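Local coordinates for ribosomal-protein-alanine acetyltransferase (Clostridium acetobutylicum, PDB 3DNS) that probably acetylates the N-terminal alanine of a ribosomal protein and is represented here by its N-terminal GNAT-like domain, at residues 47-52 and 69-74; 37-40 and 45-48; 74-77 and 83-86; 12-15 and 21-24. All coordinates share one frame; numbering follows the deposited sequence.

All four contacts build on one mixed sheet and the helix packed against it. Interactions 1 and 3 form the buried core: both use helix 61-78, one against strand 46-53 and the other against strand 83-89, and both are wholly apolar across the interface. Interactions 2 and 4 are antiparallel hairpins held by backbone hydrogen bonds, the first a surface contact, the second partly buried and reaching the second subunit. Interactions 1 and 2 share C47 and M48, while interactions 1 and 3 share F74. Interaction 4 meets the core where I12 packs on F71, and interaction 2 where I37 packs on F49.

Interaction 1. Residues 47-52 and 69-74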
loop_
_atom_site.group_PDB
_atom_site.type_symbol
_atom_site.label_atom_id
_atom_site.label_comp_id
_atom_site.label_asym_id
_atom_site.label_seq_id
_atom_site.Cartn_x
_atom_site.Cartn_y
_atom_site.Cartn_z
ATOM N N CYS A 47 25.046 5.587 -5.477
ATOM C CA CYS A 47 23.688 5.190 -5.793
ATOM C C CYS A 47 22.744 6.038 -5.003
ATOM O O CYS A 47 22.863 6.066 -3.779
ATOM C CB CYS A 47 23.419 3.719 -5.425
ATOM S SG CYS A 47 21.737 3.206 -5.860
HETATM N N MSE A 48 21.792 6.699 -5.693
HETATM C CA MSE A 48 20.744 7.533 -5.070
HETATM C C MSE A 48 19.423 6.981 -5.536
HETATM O O MSE A 48 19.253 6.787 -6.729
HETATM C CB MSE A 48 20.824 9.021 -5.467
HETATM C CG MSE A 48 19.676 9.847 -4.956
HETATM SE SE MSE A 48 20.149 11.767 -4.802
HETATM C CE MSE A 48 20.426 12.036 -6.715
ATOM N N PHE A 49 18.529 6.694 -4.592
ATOM C CA PHE A 49 17.176 6.227 -4.929
ATOM C C PHE A 49 16.076 6.901 -4.145
ATOM O O PHE A 49 16.307 7.485 -3.068
ATOM C CB PHE A 49 17.037 4.731 -4.792
ATOM C CG PHE A 49 17.285 4.184 -3.418
ATOM C CD1 PHE A 49 16.254 3.980 -2.555
ATOM C CD2 PHE A 49 18.553 3.789 -3.031
ATOM C CE1 PHE A 49 16.475 3.399 -1.309
ATOM C CE2 PHE A 49 18.770 3.214 -1.787
ATOM C CZ PHE A 49 17.706 3.038 -0.930
ATOM N N ARG A 50 14.874 6.816 -4.718
ATOM C CA ARG A 50 13.644 7.293 -4.088
ATOM C C ARG A 50 12.862 6.099 -3.531
ATOM O O ARG A 50 12.641 5.122 -4.258
ATOM C CB ARG A 50 12.774 8.058 -5.081
ATOM C CG ARG A 50 11.464 8.530 -4.469
ATOM C CD ARG A 50 10.754 9.514 -5.376
ATOM N NE ARG A 50 11.318 10.877 -5.300
ATOM C CZ ARG A 50 12.057 11.427 -6.254
ATOM N NH1 ARG A 50 12.377 10.735 -7.333
ATOM N NH2 ARG A 50 12.495 12.659 -6.139
HETATM N N MSE A 51 12.492 6.152 -2.247
HETATM C CA MSE A 51 11.716 5.067 -1.657
HETATM C C MSE A 51 10.318 5.553 -1.336
HETATM O O MSE A 51 10.150 6.480 -0.600
HETATM C CB MSE A 51 12.350 4.528 -0.412
HETATM C CG MSE A 51 11.578 3.341 0.174
HETATM SE SE MSE A 51 12.560 2.470 1.701
HETATM C CE MSE A 51 12.271 3.883 2.998
ATOM N N LYS A 52 9.339 4.988 -2.002
ATOM C CA LYS A 52 7.947 5.333 -1.786
ATOM C C LYS A 52 7.406 4.264 -0.853
ATOM O O LYS A 52 7.695 3.074 -1.018
ATOM C CB LYS A 52 7.178 5.344 -3.105
ATOM C CG LYS A 52 7.610 6.506 -4.010
ATOM C CD LYS A 52 6.664 6.653 -5.191
ATOM C CE LYS A 52 7.047 7.819 -6.062
ATOM N NZ LYS A 52 7.111 9.036 -5.179
ATOM N N SER A 69 17.901 -2.024 5.905
ATOM C CA SER A 69 19.019 -2.847 6.283
ATOM C C SER A 69 19.305 -3.864 5.193
ATOM O O SER A 69 20.441 -4.030 4.804
ATOM C CB SER A 69 18.817 -3.518 7.662
ATOM O OG SER A 69 18.824 -2.524 8.666
ATOM N N VAL A 70 18.270 -4.510 4.716
ATOM C CA VAL A 70 18.365 -5.471 3.618
ATOM C C VAL A 70 18.970 -4.865 2.374
ATOM O O VAL A 70 19.898 -5.454 1.787
ATOM C CB VAL A 70 16.958 -6.096 3.243
ATOM C CG1 VAL A 70 17.064 -6.935 1.997
ATOM C CG2 VAL A 70 16.369 -6.991 4.436
ATOM N N PHE A 71 18.454 -3.700 1.971
ATOM C CA PHE A 71 18.888 -3.051 0.728
ATOM C C PHE A 71 20.297 -2.463 0.854
ATOM O O PHE A 71 21.099 -2.513 -0.078
ATOM C CB PHE A 71 17.833 -2.037 0.260
ATOM C CG PHE A 71 17.835 -1.790 -1.236
ATOM C CD1 PHE A 71 17.604 -2.829 -2.135
ATOM C CD2 PHE A 71 18.087 -0.524 -1.750
ATOM C CE1 PHE A 71 17.589 -2.595 -3.512
ATOM C CE2 PHE A 71 18.122 -0.306 -3.123
ATOM C CZ PHE A 71 17.874 -1.325 -3.998
HETATM N N MSE A 72 20.640 -1.927 2.021
HETATM C CA MSE A 72 22.001 -1.398 2.223
HETATM C C MSE A 72 23.047 -2.508 2.149
HETATM O O MSE A 72 24.083 -2.354 1.550
HETATM C CB MSE A 72 22.151 -0.692 3.607
HETATM C CG MSE A 72 21.475 0.671 3.821
HETATM SE SE MSE A 72 21.593 1.886 2.334
HETATM C CE MSE A 72 19.989 1.212 1.413
ATOM N N GLU A 73 22.770 -3.625 2.792
ATOM C CA GLU A 73 23.660 -4.775 2.724
ATOM C C GLU A 73 23.916 -5.172 1.266
ATOM O O GLU A 73 25.078 -5.416 0.871
ATOM C CB GLU A 73 23.119 -5.975 3.528
ATOM C CG GLU A 73 23.993 -7.306 3.427
ATOM C CD GLU A 73 25.270 -7.258 4.229
ATOM O OE1 GLU A 73 25.434 -6.310 5.038
ATOM O OE2 GLU A 73 26.127 -8.175 4.071
ATOM N N PHE A 74 22.840 -5.225 0.495
ATOM C CA PHE A 74 22.909 -5.447 -0.962
ATOM C C PHE A 74 23.786 -4.442 -1.724
ATOM O O PHE A 74 24.618 -4.823 -2.522
ATOM C CB PHE A 74 21.495 -5.380 -1.556
ATOM C CG PHE A 74 21.433 -5.601 -3.089
ATOM C CD1 PHE A 74 21.847 -6.795 -3.662
ATOM C CD2 PHE A 74 20.955 -4.601 -3.929
ATOM C CE1 PHE A 74 21.773 -6.969 -5.034
ATOM C CE2 PHE A 74 20.898 -4.752 -5.280
ATOM C CZ PHE A 74 21.300 -5.923 -5.840
#
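Helix residues 69-74 lie over strand residues 47-52 with no backbone contact, the nearest CA atoms, those of F49 and F71, being 11.0 Å apart, so the gap is bridged by side chains alone. F49 points from the strand toward the helix and F71 points back, and their rings form a T-shaped pair with centroids 5.2 Å apart and planes at 87°. The CD2-CE2 edge of F71 stands over one face of F49, off-centre toward the rim; F71 CD2 comes to 3.7 Å from F49 CZ. With CG of F49 between its own backbone N and carbonyl carbon (chi1 61°), the ring presents this face to F71 and its edge to M72. The contact belongs to the beta-alpha-beta unit of strand 46-53, helix 61-78 and strand 83-89, a right-handed crossover element of the GNAT fold, in which the helix covers one face of the sheet. Selenomethionine M72, the next residue along the helix, adds a second contact of a different kind. Its chain bends at chi2 and chi3 and brings the methyl CE to the edge of the F49 ring, near the ring plane, 3.7 Å from F49 CZ. F49 CZ is therefore touched by both helix residues, F71 over the face and M72 at the rim. Around them the sheet completes an apolar surround: F49 also packs on I35 and I37 of strand 31-41 and on V84 and I86 of strand 83-89, while F71 meets L5 of strand 4-6.

Interaction 2. Residues 37-40 and 45-48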
loop_
_atom_site.group_PDB
_atom_site.type_symbol
_atom_site.label_atom_id
_atom_site.label_comp_id
_atom_site.label_asym_id
_atom_site.label_seq_id
_atom_site.Cartn_x
_atom_site.Cartn_y
_atom_site.Cartn_z
ATOM N N ILE A 37 15.431 3.661 -8.554
ATOM C CA ILE A 37 16.818 4.162 -8.666
ATOM C C ILE A 37 16.810 5.443 -9.523
ATOM O O ILE A 37 16.334 5.434 -10.634
ATOM C CB ILE A 37 17.801 3.120 -9.246
ATOM C CG1 ILE A 37 17.741 1.786 -8.447
ATOM C CG2 ILE A 37 19.244 3.683 -9.287
ATOM C CD1 ILE A 37 18.163 1.921 -7.040
ATOM N N VAL A 38 17.345 6.515 -8.963
ATOM C CA VAL A 38 17.307 7.872 -9.522
ATOM C C VAL A 38 18.670 8.185 -10.124
ATOM O O VAL A 38 18.727 8.686 -11.246
ATOM C CB VAL A 38 16.765 8.914 -8.461
ATOM C CG1 VAL A 38 16.928 10.329 -8.884
ATOM C CG2 VAL A 38 15.245 8.627 -8.165
ATOM N N ASP A 39 19.745 7.751 -9.480
ATOM C CA ASP A 39 21.075 8.034 -9.948
ATOM C C ASP A 39 21.984 6.880 -9.529
ATOM O O ASP A 39 21.953 6.450 -8.389
ATOM C CB ASP A 39 21.550 9.390 -9.360
ATOM C CG ASP A 39 22.684 10.037 -10.134
ATOM O OD1 ASP A 39 22.774 9.932 -11.398
ATOM O OD2 ASP A 39 23.462 10.740 -9.452
ATOM N N LEU A 40 22.790 6.394 -10.469
ATOM C CA LEU A 40 23.716 5.295 -10.227
ATOM C C LEU A 40 24.928 5.585 -11.065
ATOM O O LEU A 40 24.818 5.827 -12.273
ATOM C CB LEU A 40 23.078 3.964 -10.637
ATOM C CG LEU A 40 23.858 2.656 -10.501
ATOM C CD1 LEU A 40 24.115 2.425 -9.024
ATOM C CD2 LEU A 40 23.141 1.426 -11.166
ATOM N N ARG A 45 30.943 5.215 -7.560
ATOM C CA ARG A 45 30.456 4.189 -6.627
ATOM C C ARG A 45 29.269 4.758 -5.834
ATOM O O ARG A 45 29.195 4.624 -4.611
ATOM C CB ARG A 45 31.602 3.662 -5.716
ATOM C CG ARG A 45 32.830 3.062 -6.461
ATOM C CD ARG A 45 34.033 2.792 -5.527
ATOM N NE ARG A 45 33.619 1.726 -4.642
ATOM C CZ ARG A 45 33.995 1.530 -3.382
ATOM N NH1 ARG A 45 34.886 2.316 -2.769
ATOM N NH2 ARG A 45 33.422 0.535 -2.712
ATOM N N PHE A 46 28.376 5.431 -6.556
ATOM C CA PHE A 46 27.325 6.278 -5.950
ATOM C C PHE A 46 25.971 5.748 -6.410
ATOM O O PHE A 46 25.787 5.437 -7.583
ATOM C CB PHE A 46 27.535 7.740 -6.360
ATOM C CG PHE A 46 26.396 8.686 -5.945
ATOM C CD1 PHE A 46 26.205 9.017 -4.620
ATOM C CD2 PHE A 46 25.539 9.200 -6.878
ATOM C CE1 PHE A 46 25.182 9.823 -4.208
ATOM C CE2 PHE A 46 24.495 10.031 -6.490
ATOM C CZ PHE A 46 24.322 10.349 -5.140
ATOM N N CYS A 47 25.046 5.587 -5.477
ATOM C CA CYS A 47 23.688 5.190 -5.793
ATOM C C CYS A 47 22.744 6.038 -5.003
ATOM O O CYS A 47 22.863 6.066 -3.779
ATOM C CB CYS A 47 23.419 3.719 -5.425
ATOM S SG CYS A 47 21.737 3.206 -5.860
HETATM N N MSE A 48 21.792 6.699 -5.693
HETATM C CA MSE A 48 20.744 7.533 -5.070
HETATM C C MSE A 48 19.423 6.981 -5.536
HETATM O O MSE A 48 19.253 6.787 -6.729
HETATM C CB MSE A 48 20.824 9.021 -5.467
HETATM C CG MSE A 48 19.676 9.847 -4.956
HETATM SE SE MSE A 48 20.149 11.767 -4.802
HETATM C CE MSE A 48 20.426 12.036 -6.715
#
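This is an antiparallel beta-hairpin contact at the surface of the domain, in which D39 and L40 near the end of strand 31-41 pair with M48 and C47 at the start of strand 46-53. The short strand axes approach to 4.6 Å and run at 163°. D39 and M48 form a hydrogen-bonded pair, with M48 N donating to D39 O at 2.7 Å in a nearly straight bond (175°). The return is doubled: M48 O accepts from V38 N and from D39 N, each at 3.0 Å, the first lying in the carbonyl plane and the second tilted from it. Two consecutive residues facing one make a classic beta bulge. L40 and C47 follow as a non-hydrogen-bonded pair, where L40 CD1 touches C47 CB at 3.9 Å and I37 CD1 meets C47 SG on the same face. On the other face D39 CB packs on the methyl CE of selenomethionine M48, whose chain bends at chi3. D39 also sends OD2 to the edge of the F46 ring, in the ring plane and 3.2 Å from F46 CE2, with carboxylate and ring planes 72° apart. Strand 83-89 continues the sheet beyond 46-53, bonding C47 through its backbone to K83 and N85, while F46 and M48 lie against its side chains and I37 packs on F49.

Interaction 3. Residues 74-77 and 83-86; sequences FLFK and KVNI
The closing half of a beta-alpha-beta unit is fixed here, where the last turn of helix 61-78 packs on strand 83-89 just after the chain turns back into the sheet. V84 points toward the helix and is met by two of its side chains. L75 comes across it at about a right angle, with CD1 3.8 Å from V84 CG2. The F76 ring approaches obliquely and sets its far end, CZ, 3.5 Å from the same CG2 methyl. In V84, chi1 of 172° puts CG1 anti to the backbone N and leaves CG2 beside that N, anti to the carbonyl carbon. CG2 touches both helix residues, whereas CG1 touches only L75 among them. K83 turns away from the helix. Its NZ donates to N85 OD1 at 3.0 Å and has a stronger partner in E105, with which it forms a salt bridge; N85 ND2 also bonds to E105. The ring of Y131 from helix 128-132 also stacks on F76, and L75 and V84 both reach F49 of the neighbouring strand. Apolar helix residues laid on a parallel pair of strands, 46-53 and 83-89, are characteristic of the beta-alpha-beta crossover at the centre of the GNAT fold.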
loop_
_atom_site.group_PDB
_atom_site.type_symbol
_atom_site.label_atom_id
_atom_site.label_comp_id
_atom_site.label_asym_id
_atom_site.label_seq_id
_atom_site.Cartn_x
_atom_site.Cartn_y
_atom_site.Cartn_z
ATOM N N PHE A 74 22.840 -5.225 0.495
ATOM C CA PHE A 74 22.909 -5.447 -0.962
ATOM C C PHE A 74 23.786 -4.442 -1.724
ATOM O O PHE A 74 24.618 -4.823 -2.522
ATOM C CB PHE A 74 21.495 -5.380 -1.556
ATOM C CG PHE A 74 21.433 -5.601 -3.089
ATOM C CD1 PHE A 74 21.847 -6.795 -3.662
ATOM C CD2 PHE A 74 20.955 -4.601 -3.929
ATOM C CE1 PHE A 74 21.773 -6.969 -5.034
ATOM C CE2 PHE A 74 20.898 -4.752 -5.280
ATOM C CZ PHE A 74 21.300 -5.923 -5.840
ATOM N N LEU A 75 23.535 -3.160 -1.519
ATOM C CA LEU A 75 24.289 -2.095 -2.205
ATOM C C LEU A 75 25.757 -2.007 -1.800
ATOM O O LEU A 75 26.665 -1.946 -2.679
ATOM C CB LEU A 75 23.579 -0.735 -1.989
ATOM C CG LEU A 75 22.183 -0.509 -2.676
ATOM C CD1 LEU A 75 21.649 0.880 -2.400
ATOM C CD2 LEU A 75 22.182 -0.706 -4.159
ATOM N N PHE A 76 25.997 -1.991 -0.488
ATOM C CA PHE A 76 27.351 -1.900 0.067
ATOM C C PHE A 76 28.189 -3.161 -0.072
ATOM O O PHE A 76 29.371 -3.046 -0.329
ATOM C CB PHE A 76 27.345 -1.490 1.548
ATOM C CG PHE A 76 26.835 -0.116 1.776
ATOM C CD1 PHE A 76 27.458 0.981 1.177
ATOM C CD2 PHE A 76 25.713 0.109 2.574
ATOM C CE1 PHE A 76 26.998 2.263 1.390
ATOM C CE2 PHE A 76 25.249 1.425 2.801
ATOM C CZ PHE A 76 25.866 2.486 2.203
ATOM N N LYS A 77 27.609 -4.334 0.117
ATOM C CA LYS A 77 28.404 -5.534 0.244
ATOM C C LYS A 77 28.336 -6.460 -0.931
ATOM O O LYS A 77 29.228 -7.261 -1.102
ATOM C CB LYS A 77 28.011 -6.316 1.496
ATOM C CG LYS A 77 27.857 -5.416 2.699
ATOM C CD LYS A 77 29.208 -5.077 3.259
ATOM C CE LYS A 77 29.681 -6.111 4.209
ATOM N NZ LYS A 77 30.832 -5.498 4.919
ATOM N N LYS A 83 28.716 5.221 -1.447
ATOM C CA LYS A 83 27.814 6.203 -0.923
ATOM C C LYS A 83 26.428 5.950 -1.474
ATOM O O LYS A 83 26.237 5.783 -2.692
ATOM C CB LYS A 83 28.283 7.603 -1.326
ATOM C CG LYS A 83 27.433 8.763 -0.813
ATOM C CD LYS A 83 27.429 8.905 0.687
ATOM C CE LYS A 83 26.145 9.687 1.172
ATOM N NZ LYS A 83 26.159 11.083 0.706
ATOM N N VAL A 84 25.475 5.862 -0.552
ATOM C CA VAL A 84 24.098 5.714 -0.854
ATOM C C VAL A 84 23.301 6.947 -0.330
ATOM O O VAL A 84 23.434 7.368 0.830
ATOM C CB VAL A 84 23.553 4.405 -0.233
ATOM C CG1 VAL A 84 22.045 4.315 -0.383
ATOM C CG2 VAL A 84 24.267 3.139 -0.863
ATOM N N ASN A 85 22.484 7.514 -1.200
ATOM C CA ASN A 85 21.463 8.501 -0.813
ATOM C C ASN A 85 20.029 8.020 -1.069
ATOM O O ASN A 85 19.758 7.342 -2.021
ATOM C CB ASN A 85 21.652 9.827 -1.541
ATOM C CG ASN A 85 22.732 10.636 -0.936
ATOM O OD1 ASN A 85 23.913 10.312 -1.104
ATOM N ND2 ASN A 85 22.349 11.656 -0.160
ATOM N N ILE A 86 19.140 8.414 -0.173
ATOM C CA ILE A 86 17.722 8.003 -0.156
ATOM C C ILE A 86 16.854 9.280 -0.062
ATOM O O ILE A 86 17.056 10.144 0.788
ATOM C CB ILE A 86 17.378 7.098 0.986
ATOM C CG1 ILE A 86 18.433 5.967 1.094
ATOM C CG2 ILE A 86 15.932 6.566 0.746
ATOM C CD1 ILE A 86 18.187 4.781 2.188
#

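Interaction 4. Residues 12-15 and 21-24; sequences IEKV and EYLI
Strands 10-14 and 21-26 form an antiparallel beta hairpin, and residues 12-15 and 21-24 make its tightly bonded body, E13 facing L23 as a hydrogen-bonded pair. E13 N donates to L23 O at 2.9 Å and L23 N returns to E13 O at 2.6 Å. Beyond this pair V15 N reaches E21 O at 2.9 Å. I12, K14 and Y22 share one face of the hairpin. Its inner part is apolar and closely packed: I12 sets CG2 3.9 Å from Y22 CB, and its side chain also packs on I67, V70 and F71 of helix 61-78. The outer part of the same face is looser and wet. With CG of Y22 anti to the carbonyl carbon (chi1 -59°), the ring lies where K14 crosses it obliquely, K14 CG sitting above the ring in an off-centre CH-pi contact 4.2 Å from the centroid. The extended K14 chain then continues toward the phenol, CE passing 3.6 Å from Y22 OH. E13 and L23 point to the other face, and beside it V15 lies across E21, its CG2 methyl touching both the carboxylate OE2 and L23 CB. Here a water lies within hydrogen-bonding distance of E13 OE1 and L23 O, but the strongest partner of the carboxylate is K58 of the second subunit, in a salt bridge, and L23 packs on G57 of that subunit. At the exposed end of K14, a second water accepts from NZ at 2.9 Å and also hydrogen-bonds Y22 OH, lying at the edge of the tyrosine ring and in its plane.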
loop_
_atom_site.group_PDB
_atom_site.type_symbol
_atom_site.label_atom_id
_atom_site.label_comp_id
_atom_site.label_asym_id
_atom_site.label_seq_id
_atom_site.Cartn_x
_atom_site.Cartn_y
_atom_site.Cartn_z
ATOM N N ILE A 12 12.272 -7.706 -1.424
ATOM C CA ILE A 12 12.533 -6.649 -2.393
ATOM C C ILE A 12 12.825 -7.363 -3.738
ATOM O O ILE A 12 13.707 -8.234 -3.821
ATOM C CB ILE A 12 13.713 -5.768 -1.975
ATOM C CG1 ILE A 12 13.467 -5.088 -0.617
ATOM C CG2 ILE A 12 14.015 -4.733 -3.089
ATOM C CD1 ILE A 12 14.714 -4.394 -0.074
ATOM N N GLU A 13 12.070 -7.019 -4.773
ATOM C CA GLU A 13 12.187 -7.680 -6.062
ATOM C C GLU A 13 12.131 -6.658 -7.163
ATOM O O GLU A 13 11.378 -5.705 -7.073
ATOM C CB GLU A 13 11.031 -8.660 -6.274
ATOM C CG GLU A 13 11.131 -9.875 -5.367
ATOM C CD GLU A 13 9.844 -10.669 -5.290
ATOM O OE1 GLU A 13 8.871 -10.139 -4.705
ATOM O OE2 GLU A 13 9.830 -11.813 -5.787
ATOM N N LYS A 14 12.873 -6.907 -8.240
ATOM C CA LYS A 14 12.880 -6.054 -9.441
ATOM C C LYS A 14 11.551 -6.169 -10.146
ATOM O O LYS A 14 10.989 -7.239 -10.217
ATOM C CB LYS A 14 13.997 -6.478 -10.387
ATOM C CG LYS A 14 14.636 -5.287 -11.120
ATOM C CD LYS A 14 15.828 -5.724 -11.918
ATOM C CE LYS A 14 16.765 -4.593 -12.177
ATOM N NZ LYS A 14 18.029 -5.162 -12.720
ATOM N N VAL A 15 11.006 -5.057 -10.619
ATOM C CA VAL A 15 9.716 -5.065 -11.340
ATOM C C VAL A 15 9.944 -5.491 -12.783
ATOM O O VAL A 15 10.732 -4.872 -13.485
ATOM C CB VAL A 15 9.061 -3.676 -11.339
ATOM C CG1 VAL A 15 7.911 -3.670 -12.345
ATOM C CG2 VAL A 15 8.615 -3.313 -9.879
ATOM N N GLU A 21 13.429 -0.208 -11.043
ATOM C CA GLU A 21 12.279 -0.192 -10.145
ATOM C C GLU A 21 12.191 -1.516 -9.376
ATOM O O GLU A 21 12.348 -2.623 -9.942
ATOM C CB GLU A 21 10.991 0.094 -10.897
ATOM C CG GLU A 21 9.840 0.342 -9.986
ATOM C CD GLU A 21 8.520 0.583 -10.762
ATOM O OE1 GLU A 21 8.475 1.372 -11.736
ATOM O OE2 GLU A 21 7.527 -0.012 -10.356
ATOM N N TYR A 22 11.939 -1.404 -8.086
ATOM C CA TYR A 22 11.856 -2.591 -7.235
ATOM C C TYR A 22 10.638 -2.508 -6.388
ATOM O O TYR A 22 10.302 -1.434 -5.877
ATOM C CB TYR A 22 13.068 -2.720 -6.316
ATOM C CG TYR A 22 14.346 -2.810 -7.054
ATOM C CD1 TYR A 22 14.996 -4.007 -7.199
ATOM C CD2 TYR A 22 14.921 -1.649 -7.615
ATOM C CE1 TYR A 22 16.202 -4.075 -7.911
ATOM C CE2 TYR A 22 16.070 -1.708 -8.284
ATOM C CZ TYR A 22 16.724 -2.913 -8.447
ATOM O OH TYR A 22 17.903 -2.903 -9.182
ATOM N N LEU A 23 10.026 -3.656 -6.191
ATOM C CA LEU A 23 8.791 -3.805 -5.433
ATOM C C LEU A 23 9.144 -4.292 -4.037
ATOM O O LEU A 23 9.860 -5.319 -3.889
ATOM C CB LEU A 23 7.926 -4.843 -6.130
ATOM C CG LEU A 23 6.555 -5.130 -5.543
ATOM C CD1 LEU A 23 5.631 -3.899 -5.768
ATOM C CD2 LEU A 23 5.957 -6.395 -6.218
ATOM N N ILE A 24 8.625 -3.596 -3.020
ATOM C CA ILE A 24 8.726 -4.095 -1.620
ATOM C C ILE A 24 7.392 -4.707 -1.178
ATOM O O ILE A 24 6.377 -4.080 -1.264
ATOM C CB ILE A 24 9.107 -2.959 -0.592
ATOM C CG1 ILE A 24 10.164 -2.018 -1.186
ATOM C CG2 ILE A 24 9.452 -3.558 0.807
ATOM C CD1 ILE A 24 10.352 -0.632 -0.465
HETATM O O HOH W 1 8.688 -7.865 -3.478
HETATM O O HOH W 2 18.786 -5.132 -9.970
#